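Local coordinates for protein TASOR (Homo sapiens, PDB 6TL1) that serves as a core subunit of the HUSH complex, which maintains epigenetic silencing of H3K9me3-rich chromatin, and contributes the pseudo-PARP domain described here, at residues S24-S30 / R111-L115; L121-M126 / F207-D211; H157-S162 / L179-Y185. One frame throughout, in Å; residues are numbered along the deposited sequence.

Contact 1 (S24-S30 / R111-L115); sequences SYLEPTS and RYADL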
loop_
_atom_site.group_PDB
_atom_site.type_symbol
_atom_site.label_atom_id
_atom_site.label_comp_id
_atom_site.label_asym_id
_atom_site.label_seq_id
_atom_site.Cartn_x
_atom_site.Cartn_y
_atom_site.Cartn_z
ATOM N N SER A 24 -8.624 -1.561 8.837
ATOM C CA SER A 24 -8.142 -2.105 7.570
ATOM C C SER A 24 -7.664 -3.551 7.696
ATOM O O SER A 24 -6.893 -4.026 6.855
ATOM C CB SER A 24 -7.017 -1.228 7.023
ATOM O OG SER A 24 -7.412 0.138 6.998
ATOM N N TYR A 25 -8.108 -4.258 8.720
ATOM C CA TYR A 25 -7.736 -5.651 8.898
ATOM C C TYR A 25 -8.567 -6.554 8.002
ATOM O O TYR A 25 -9.740 -6.286 7.717
ATOM C CB TYR A 25 -7.933 -6.089 10.355
ATOM C CG TYR A 25 -6.959 -5.489 11.347
ATOM C CD1 TYR A 25 -5.655 -5.196 10.979
ATOM C CD2 TYR A 25 -7.352 -5.218 12.664
ATOM C CE1 TYR A 25 -4.763 -4.652 11.887
ATOM C CE2 TYR A 25 -6.468 -4.676 13.578
ATOM C CZ TYR A 25 -5.179 -4.387 13.178
ATOM O OH TYR A 25 -4.297 -3.848 14.074
ATOM N N LEU A 26 -7.946 -7.643 7.556
ATOM C CA LEU A 26 -8.746 -8.691 6.942
ATOM C C LEU A 26 -9.531 -9.436 8.010
ATOM O O LEU A 26 -10.692 -9.809 7.803
ATOM C CB LEU A 26 -7.858 -9.658 6.167
ATOM C CG LEU A 26 -8.627 -10.880 5.670
ATOM C CD1 LEU A 26 -9.623 -10.470 4.590
ATOM C CD2 LEU A 26 -7.675 -11.961 5.160
ATOM N N GLU A 27 -8.923 -9.640 9.172
ATOM C CA GLU A 27 -9.631 -10.186 10.327
ATOM C C GLU A 27 -9.650 -9.105 11.401
ATOM O O GLU A 27 -8.636 -8.901 12.093
ATOM C CB GLU A 27 -8.938 -11.446 10.832
ATOM C CG GLU A 27 -8.934 -12.582 9.824
ATOM C CD GLU A 27 -8.315 -13.855 10.382
ATOM O OE1 GLU A 27 -8.128 -13.933 11.619
ATOM O OE2 GLU A 27 -8.008 -14.766 9.585
ATOM N N PRO A 28 -10.782 -8.429 11.622
ATOM C CA PRO A 28 -10.790 -7.314 12.591
ATOM C C PRO A 28 -10.333 -7.694 13.996
ATOM O O PRO A 28 -9.898 -6.803 14.735
ATOM C CB PRO A 28 -12.249 -6.842 12.564
ATOM C CG PRO A 28 -12.688 -7.169 11.163
ATOM C CD PRO A 28 -12.052 -8.509 10.878
ATOM N N THR A 29 -10.396 -8.980 14.379
ATOM C CA THR A 29 -9.865 -9.431 15.664
ATOM C C THR A 29 -8.344 -9.402 15.738
ATOM O O THR A 29 -7.794 -9.685 16.812
ATOM C CB THR A 29 -10.372 -10.838 16.002
ATOM O OG1 THR A 29 -10.129 -11.728 14.902
ATOM C CG2 THR A 29 -11.852 -10.790 16.327
ATOM N N SER A 30 -7.649 -9.085 14.636
ATOM C CA SER A 30 -6.217 -8.842 14.702
ATOM C C SER A 30 -5.893 -7.678 15.631
ATOM O O SER A 30 -4.715 -7.419 15.898
ATOM C CB SER A 30 -5.649 -8.527 13.305
ATOM O OG SER A 30 -5.684 -9.658 12.438
ATOM N N ARG A 111 -3.418 -4.580 0.799
ATOM C CA ARG A 111 -4.746 -4.039 1.070
ATOM C C ARG A 111 -5.068 -4.069 2.563
ATOM O O ARG A 111 -5.840 -3.233 3.053
ATOM C CB ARG A 111 -5.789 -4.846 0.290
ATOM C CG ARG A 111 -7.238 -4.614 0.664
ATOM C CD ARG A 111 -8.187 -5.091 -0.430
ATOM N NE ARG A 111 -9.574 -5.123 0.035
ATOM C CZ ARG A 111 -10.551 -5.834 -0.531
ATOM N NH1 ARG A 111 -10.301 -6.588 -1.593
ATOM N NH2 ARG A 111 -11.782 -5.794 -0.031
ATOM N N TYR A 112 -4.523 -5.039 3.288
ATOM C CA TYR A 112 -4.920 -5.325 4.659
ATOM C C TYR A 112 -3.742 -5.126 5.599
ATOM O O TYR A 112 -2.635 -5.597 5.323
ATOM C CB TYR A 112 -5.455 -6.751 4.788
ATOM C CG TYR A 112 -6.737 -7.009 4.032
ATOM C CD1 TYR A 112 -7.918 -6.422 4.441
ATOM C CD2 TYR A 112 -6.767 -7.845 2.909
ATOM C CE1 TYR A 112 -9.100 -6.649 3.781
ATOM C CE2 TYR A 112 -7.961 -8.078 2.225
ATOM C CZ TYR A 112 -9.126 -7.473 2.683
ATOM O OH TYR A 112 -10.329 -7.664 2.060
ATOM N N ALA A 113 -3.994 -4.448 6.720
ATOM C CA ALA A 113 -2.924 -4.111 7.650
ATOM C C ALA A 113 -2.454 -5.288 8.487
ATOM O O ALA A 113 -1.425 -5.155 9.160
ATOM C CB ALA A 113 -3.375 -2.987 8.585
ATOM N N ASP A 114 -3.174 -6.418 8.494
ATOM C CA ASP A 114 -2.723 -7.603 9.217
ATOM C C ASP A 114 -2.171 -8.683 8.292
ATOM O O ASP A 114 -1.853 -9.780 8.760
ATOM C CB ASP A 114 -3.847 -8.178 10.103
ATOM C CG ASP A 114 -5.143 -8.423 9.348
ATOM O OD1 ASP A 114 -5.268 -7.990 8.178
ATOM O OD2 ASP A 114 -6.065 -9.014 9.954
ATOM N N LEU A 115 -1.998 -8.374 6.997
ATOM C CA LEU A 115 -1.510 -9.311 5.976
ATOM C C LEU A 115 -0.343 -8.643 5.254
ATOM O O LEU A 115 -0.506 -8.112 4.152
ATOM C CB LEU A 115 -2.632 -9.685 5.015
ATOM C CG LEU A 115 -2.374 -10.830 4.035
ATOM C CD1 LEU A 115 -1.639 -11.970 4.708
ATOM C CD2 LEU A 115 -3.706 -11.315 3.468
#
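A loop-to-loop contact inside the pseudo-PARP domain of TASOR joins the connection between helix 12-22 and strand 34-42 to the chain that leaves strand 107-110. It illustrates a general solution for holding irregular backbone in place: one buried carboxylate collects the donors of a turning chain. Residues 112-115 form a type I beta turn, closed by a weak bond from Leu115 N to Tyr112 O, and the turn presents Asp114 to segment 24-30. Asp114 OD1 accepts from Leu26 N at 2.8 Å, while Asp114 OD2 takes the amide of the next residue, Glu27 N, at 3.0 Å. The two carboxylate oxygens thus take two successive NH groups. The polar end of Glu27 looks elsewhere, to the backbone of Leu171.

One backbone bond reinforces the match. Ala113 N donates to Ser24 O at 2.9 Å, and the same oxygen lies 3.2 Å from Tyr112 CA in a CA-H...O contact. Around this polar centre the side chains pack closely. Leu26 CB sits over the face of the Tyr112 ring, 3.7 Å from its centroid, in a CH-pi contact, and Tyr25 CE1 meets Ala113 CB at 3.9 Å. The hydroxyl of Tyr25 reaches beyond the turn to Tyr36 OH on strand 34-42, and Phe34 of that strand touches both Tyr25 and Asp114, so the pairing lies against the five-stranded sheet. A third donor completes the carboxylate's set, the hydroxyl of Ser30, whose OG lies 2.6 Å from Asp114 OD2.

Contact 2 (L121-M126 / F207-D211); sequences LDTGAM and FTYKD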
loop_
_atom_site.group_PDB
_atom_site.type_symbol
_atom_site.label_atom_id
_atom_site.label_comp_id
_atom_site.label_asym_id
_atom_site.label_seq_id
_atom_site.Cartn_x
_atom_site.Cartn_y
_atom_site.Cartn_z
ATOM N N LEU A 121 3.109 -14.094 10.840
ATOM C CA LEU A 121 4.114 -13.502 11.711
ATOM C C LEU A 121 4.358 -14.393 12.924
ATOM O O LEU A 121 3.449 -15.059 13.428
ATOM C CB LEU A 121 3.674 -12.116 12.180
ATOM C CG LEU A 121 3.453 -11.071 11.098
ATOM C CD1 LEU A 121 2.776 -9.836 11.664
ATOM C CD2 LEU A 121 4.789 -10.712 10.480
ATOM N N ASP A 122 5.609 -14.404 13.384
ATOM C CA ASP A 122 5.989 -15.122 14.593
ATOM C C ASP A 122 5.631 -14.307 15.833
ATOM O O ASP A 122 5.649 -13.074 15.811
ATOM C CB ASP A 122 7.489 -15.424 14.589
ATOM C CG ASP A 122 7.897 -16.379 13.475
ATOM O OD1 ASP A 122 7.011 -17.020 12.870
ATOM O OD2 ASP A 122 9.114 -16.482 13.203
ATOM N N THR A 123 5.317 -15.004 16.925
ATOM C CA THR A 123 5.023 -14.318 18.180
ATOM C C THR A 123 6.231 -13.525 18.659
ATOM O O THR A 123 7.368 -14.001 18.610
ATOM C CB THR A 123 4.619 -15.305 19.277
ATOM O OG1 THR A 123 3.649 -16.222 18.771
ATOM C CG2 THR A 123 4.033 -14.554 20.467
ATOM N N GLY A 124 5.979 -12.306 19.130
ATOM C CA GLY A 124 7.056 -11.439 19.553
ATOM C C GLY A 124 7.747 -10.702 18.431
ATOM O O GLY A 124 8.725 -9.993 18.693
ATOM N N ALA A 125 7.280 -10.852 17.194
ATOM C CA ALA A 125 7.877 -10.142 16.074
ATOM C C ALA A 125 7.711 -8.640 16.236
ATOM O O ALA A 125 6.714 -8.154 16.778
ATOM C CB ALA A 125 7.234 -10.577 14.761
ATOM N N MET A 126 8.699 -7.902 15.735
ATOM C CA MET A 126 8.670 -6.451 15.716
ATOM C C MET A 126 8.846 -5.980 14.279
ATOM O O MET A 126 9.606 -6.578 13.512
ATOM C CB MET A 126 9.773 -5.895 16.621
ATOM C CG MET A 126 10.104 -4.439 16.399
ATOM S SD MET A 126 11.047 -3.706 17.769
ATOM C CE MET A 126 10.822 -4.827 19.103
ATOM N N PHE A 207 5.264 -1.867 15.325
ATOM C CA PHE A 207 4.389 -2.783 16.040
ATOM C C PHE A 207 5.195 -3.883 16.715
ATOM O O PHE A 207 6.321 -4.198 16.327
ATOM C CB PHE A 207 3.339 -3.431 15.111
ATOM C CG PHE A 207 3.911 -4.429 14.119
ATOM C CD1 PHE A 207 4.169 -5.737 14.490
ATOM C CD2 PHE A 207 4.143 -4.060 12.807
ATOM C CE1 PHE A 207 4.689 -6.648 13.580
ATOM C CE2 PHE A 207 4.651 -4.965 11.892
ATOM C CZ PHE A 207 4.925 -6.261 12.280
ATOM N N THR A 208 4.583 -4.491 17.719
ATOM C CA THR A 208 4.988 -5.814 18.158
ATOM C C THR A 208 3.795 -6.735 17.970
ATOM O O THR A 208 2.642 -6.292 18.008
ATOM C CB THR A 208 5.475 -5.843 19.611
ATOM O OG1 THR A 208 4.486 -5.268 20.476
ATOM C CG2 THR A 208 6.775 -5.064 19.733
ATOM N N TYR A 209 4.085 -7.999 17.687
ATOM C CA TYR A 209 3.070 -8.998 17.388
ATOM C C TYR A 209 3.116 -10.123 18.425
ATOM O O TYR A 209 4.186 -10.679 18.695
ATOM C CB TYR A 209 3.258 -9.531 15.955
ATOM C CG TYR A 209 2.243 -10.571 15.539
ATOM C CD1 TYR A 209 0.991 -10.199 15.051
ATOM C CD2 TYR A 209 2.542 -11.920 15.605
ATOM C CE1 TYR A 209 0.064 -11.158 14.665
ATOM C CE2 TYR A 209 1.622 -12.875 15.222
ATOM C CZ TYR A 209 0.387 -12.485 14.756
ATOM O OH TYR A 209 -0.523 -13.439 14.378
ATOM N N LYS A 210 1.944 -10.441 18.992
ATOM C CA LYS A 210 1.642 -11.541 19.917
ATOM C C LYS A 210 0.486 -12.327 19.306
ATOM O O LYS A 210 -0.585 -11.751 19.092
ATOM C CB LYS A 210 1.154 -11.011 21.295
ATOM C CG LYS A 210 2.070 -10.407 22.419
ATOM C CD LYS A 210 3.016 -11.474 23.088
ATOM C CE LYS A 210 3.827 -11.011 24.383
ATOM N NZ LYS A 210 4.553 -9.680 24.206
ATOM N N ASP A 211 0.652 -13.620 19.020
ATOM C CA ASP A 211 -0.503 -14.334 18.425
ATOM C C ASP A 211 -1.613 -14.686 19.436
ATOM O O ASP A 211 -1.500 -14.450 20.640
ATOM C CB ASP A 211 -0.082 -15.623 17.711
ATOM C CG ASP A 211 0.775 -16.514 18.575
ATOM O OD1 ASP A 211 0.804 -17.740 18.339
ATOM O OD2 ASP A 211 1.428 -15.974 19.491
#
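Backbone bonds come first. Tyr209 offers both its polar main-chain atoms to segment 121-126: Tyr209 N donates to Ala125 O at 2.8 Å, and Tyr209 O receives Gly124 N at a very short 2.5 Å. Two CA-H...O contacts continue the pairing, Thr208 CA to Ala125 O at 3.2 Å and Met126 CA to Phe207 O at 3.3 Å.

Two residues, Gly124 and Ala125, therefore face one, Tyr209, and this defines a G1 beta bulge, here coupled to the type II turn of residues 122-125. The turn is closed by Ala125 N to Asp122 O at 3.1 Å. Gly124 has phi/psi of 82/3°, where a CB would jam against the preceding carbonyl oxygen. Past the bulge the regular antiparallel ladder begins with the non-hydrogen-bonded pair Met126 and Thr208, as strand 126-134 joins strand 199-209 in the five-stranded sheet.

Apolar contacts gather around the two aromatic rings. Leu121 CB lies over the face of Tyr209, 3.8 Å from the ring centroid, a CH-pi contact, while Leu121 CD1 approaches Phe207 CE1 at 4.2 Å. Phe34 of strand 34-42 meets both rings and also touches Leu121.

Side-chain polarity appears at the exposed end, where Thr123 OG1 is modelled 2.3 Å from Asp211 OD2, a very short hydrogen bond; the hydroxyl is crowded by a neighbouring atom in the model, so its place is less sure.

Contact 3 (H157-S162 / L179-Y185); sequences HECHVS and LTQYYFY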
loop_
_atom_site.group_PDB
_atom_site.type_symbol
_atom_site.label_atom_id
_atom_site.label_comp_id
_atom_site.label_asym_id
_atom_site.label_seq_id
_atom_site.Cartn_x
_atom_site.Cartn_y
_atom_site.Cartn_z
ATOM N N HIS A 157 -5.441 3.019 -16.740
ATOM C CA HIS A 157 -5.943 2.550 -15.461
ATOM C C HIS A 157 -4.889 2.869 -14.418
ATOM O O HIS A 157 -3.706 3.001 -14.743
ATOM C CB HIS A 157 -6.255 1.037 -15.475
ATOM C CG HIS A 157 -7.370 0.661 -16.410
ATOM N ND1 HIS A 157 -7.231 0.685 -17.782
ATOM C CD2 HIS A 157 -8.645 0.268 -16.169
ATOM C CE1 HIS A 157 -8.369 0.318 -18.346
ATOM N NE2 HIS A 157 -9.244 0.059 -17.391
ATOM N N GLU A 158 -5.314 3.029 -13.167
ATOM C CA GLU A 158 -4.349 3.437 -12.154
ATOM C C GLU A 158 -3.676 2.277 -11.445
ATOM O O GLU A 158 -2.559 2.454 -10.938
ATOM C CB GLU A 158 -5.011 4.357 -11.123
ATOM C CG GLU A 158 -5.131 5.813 -11.596
ATOM C CD GLU A 158 -5.890 5.964 -12.909
ATOM O OE1 GLU A 158 -7.139 5.877 -12.870
ATOM O OE2 GLU A 158 -5.246 6.118 -13.969
ATOM N N CYS A 159 -4.305 1.099 -11.388
ATOM C CA CYS A 159 -3.704 -0.010 -10.658
ATOM C C CYS A 159 -4.327 -1.311 -11.146
ATOM O O CYS A 159 -5.358 -1.314 -11.819
ATOM C CB CYS A 159 -3.881 0.096 -9.137
ATOM S SG CYS A 159 -5.624 0.049 -8.607
ATOM N N HIS A 160 -3.662 -2.415 -10.832
ATOM C CA HIS A 160 -4.258 -3.739 -10.945
ATOM C C HIS A 160 -4.656 -4.238 -9.567
ATOM O O HIS A 160 -3.985 -3.941 -8.575
ATOM C CB HIS A 160 -3.275 -4.735 -11.558
ATOM C CG HIS A 160 -2.971 -4.485 -13.006
ATOM N ND1 HIS A 160 -2.051 -5.233 -13.710
ATOM C CD2 HIS A 160 -3.470 -3.582 -13.883
ATOM C CE1 HIS A 160 -2.005 -4.812 -14.961
ATOM N NE2 HIS A 160 -2.851 -3.803 -15.091
ATOM N N VAL A 161 -5.737 -5.030 -9.514
ATOM C CA VAL A 161 -6.126 -5.764 -8.315
ATOM C C VAL A 161 -6.570 -7.151 -8.762
ATOM O O VAL A 161 -6.857 -7.381 -9.937
ATOM C CB VAL A 161 -7.263 -5.097 -7.493
ATOM C CG1 VAL A 161 -6.908 -3.662 -7.139
ATOM C CG2 VAL A 161 -8.594 -5.171 -8.236
ATOM N N SER A 162 -6.596 -8.087 -7.812
ATOM C CA SER A 162 -7.037 -9.447 -8.120
ATOM C C SER A 162 -8.548 -9.485 -8.252
ATOM O O SER A 162 -9.266 -9.073 -7.339
ATOM C CB SER A 162 -6.579 -10.424 -7.046
ATOM O OG SER A 162 -5.166 -10.553 -7.101
ATOM N N LEU A 179 -2.763 -12.389 -3.200
ATOM C CA LEU A 179 -4.034 -12.102 -3.854
ATOM C C LEU A 179 -4.709 -10.838 -3.327
ATOM O O LEU A 179 -5.652 -10.354 -3.964
ATOM C CB LEU A 179 -4.988 -13.291 -3.699
ATOM C CG LEU A 179 -4.669 -14.562 -4.491
ATOM C CD1 LEU A 179 -5.491 -15.738 -3.956
ATOM C CD2 LEU A 179 -4.941 -14.357 -5.991
ATOM N N THR A 180 -4.271 -10.290 -2.188
ATOM C CA THR A 180 -4.860 -9.079 -1.628
ATOM C C THR A 180 -3.937 -7.873 -1.787
ATOM O O THR A 180 -3.875 -7.007 -0.909
ATOM C CB THR A 180 -5.233 -9.276 -0.159
ATOM O OG1 THR A 180 -4.061 -9.615 0.583
ATOM C CG2 THR A 180 -6.282 -10.398 -0.015
ATOM N N GLN A 181 -3.182 -7.832 -2.877
ATOM C CA GLN A 181 -2.300 -6.713 -3.156
ATOM C C GLN A 181 -2.963 -5.709 -4.082
ATOM O O GLN A 181 -3.903 -6.021 -4.822
ATOM C CB GLN A 181 -0.991 -7.184 -3.795
ATOM C CG GLN A 181 -0.218 -8.128 -2.936
ATOM C CD GLN A 181 0.498 -7.400 -1.827
ATOM O OE1 GLN A 181 1.244 -6.448 -2.063
ATOM N NE2 GLN A 181 0.227 -7.815 -0.586
ATOM N N TYR A 182 -2.463 -4.483 -4.008
ATOM C CA TYR A 182 -2.685 -3.449 -5.006
ATOM C C TYR A 182 -1.404 -3.306 -5.821
ATOM O O TYR A 182 -0.305 -3.366 -5.267
ATOM C CB TYR A 182 -3.022 -2.111 -4.351
ATOM C CG TYR A 182 -4.355 -2.044 -3.634
ATOM C CD1 TYR A 182 -5.503 -2.563 -4.204
ATOM C CD2 TYR A 182 -4.458 -1.452 -2.378
ATOM C CE1 TYR A 182 -6.722 -2.506 -3.548
ATOM C CE2 TYR A 182 -5.681 -1.377 -1.713
ATOM C CZ TYR A 182 -6.806 -1.914 -2.303
ATOM O OH TYR A 182 -8.021 -1.858 -1.662
ATOM N N TYR A 183 -1.535 -3.099 -7.125
ATOM C CA TYR A 183 -0.388 -2.961 -8.028
ATOM C C TYR A 183 -0.506 -1.628 -8.755
ATOM O O TYR A 183 -1.313 -1.495 -9.676
ATOM C CB TYR A 183 -0.345 -4.131 -8.998
ATOM C CG TYR A 183 0.748 -4.119 -10.050
ATOM C CD1 TYR A 183 2.068 -4.372 -9.712
ATOM C CD2 TYR A 183 0.443 -3.926 -11.391
ATOM C CE1 TYR A 183 3.066 -4.425 -10.692
ATOM C CE2 TYR A 183 1.435 -3.960 -12.381
ATOM C CZ TYR A 183 2.735 -4.210 -12.018
ATOM O OH TYR A 183 3.713 -4.249 -12.981
ATOM N N PHE A 184 0.274 -0.642 -8.316
ATOM C CA PHE A 184 0.221 0.715 -8.833
ATOM C C PHE A 184 1.324 0.952 -9.858
ATOM O O PHE A 184 2.461 0.511 -9.684
ATOM C CB PHE A 184 0.341 1.722 -7.692
ATOM C CG PHE A 184 -0.879 1.786 -6.829
ATOM C CD1 PHE A 184 -1.933 2.622 -7.162
ATOM C CD2 PHE A 184 -0.978 1.002 -5.694
ATOM C CE1 PHE A 184 -3.072 2.675 -6.372
ATOM C CE2 PHE A 184 -2.109 1.059 -4.895
ATOM C CZ PHE A 184 -3.160 1.891 -5.247
ATOM N N TYR A 185 0.989 1.661 -10.921
ATOM C CA TYR A 185 1.962 1.941 -11.960
ATOM C C TYR A 185 1.544 3.230 -12.636
ATOM O O TYR A 185 0.420 3.712 -12.464
ATOM C CB TYR A 185 2.038 0.796 -12.973
ATOM C CG TYR A 185 0.677 0.508 -13.533
ATOM C CD1 TYR A 185 0.190 1.214 -14.628
ATOM C CD2 TYR A 185 -0.137 -0.459 -12.957
ATOM C CE1 TYR A 185 -1.068 0.965 -15.129
ATOM C CE2 TYR A 185 -1.392 -0.728 -13.463
ATOM C CZ TYR A 185 -1.853 -0.018 -14.545
ATOM O OH TYR A 185 -3.109 -0.273 -15.041
HETATM O O HOH W 1 -1.360 4.200 -14.248
HETATM O O HOH W 2 -6.008 -7.705 -4.982
HETATM O O HOH W 3 -3.251 -9.161 -5.412
#
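Two neighbouring strands of the mixed sheet, 159-162 and 181-184, run antiparallel in the buried part of the pseudo-PARP domain, with bound water extending the pairing at both ends. Leu179 O, at the end of helix 176-179, and Gln181 O both lie within bonding distance of water 2, which accepts from Ser162 N. Gln181 N is linked to Ser162 OG through water 3. Tyr182 CD1 then packs 3.4 Å from Val161 CG1. Tyr183 forms the regular hydrogen-bonded pair with His160: His160 N to Tyr183 O is 2.8 Å and Tyr183 N to His160 O 3.0 Å. Phe184 turns its ring face to Cys159 CB, 4.0 Å from the centroid, with Cys159 SG obliquely alongside. Tyr185 points its ring edge at the face of His160, a T-shaped pair with centroids 5.1 Å apart, and water 1 joins Tyr185 O to His157 O. Strand 139-142 flanks 159-162, strand 107-110 flanks 181-184, and Ile134 of strand 126-134 packs on Tyr182 and Phe184.

In the fold
In this two-sheet domain, contacts 1 and 2 join segments distant in sequence, whereas contact 3 is a more local strand pairing. Contact 1 closes before contact 2 opens, and contact 3 falls between the two segments of contact 2. Contact 2 belongs to the five-stranded antiparallel sheet and contact 3 to the mixed one; their centres are 27 Å apart, on opposite sides of the chain's centre. Contact 1 lies between, its centre 14 Å from contact 2 and 18 Å from contact 3. It meets contact 3 directly, with Arg111 N 3.0 Å from Thr180 O, and shares Phe34 of strand 34-42 with contact 2, so its loops link the two sheets of the pseudo-PARP domain.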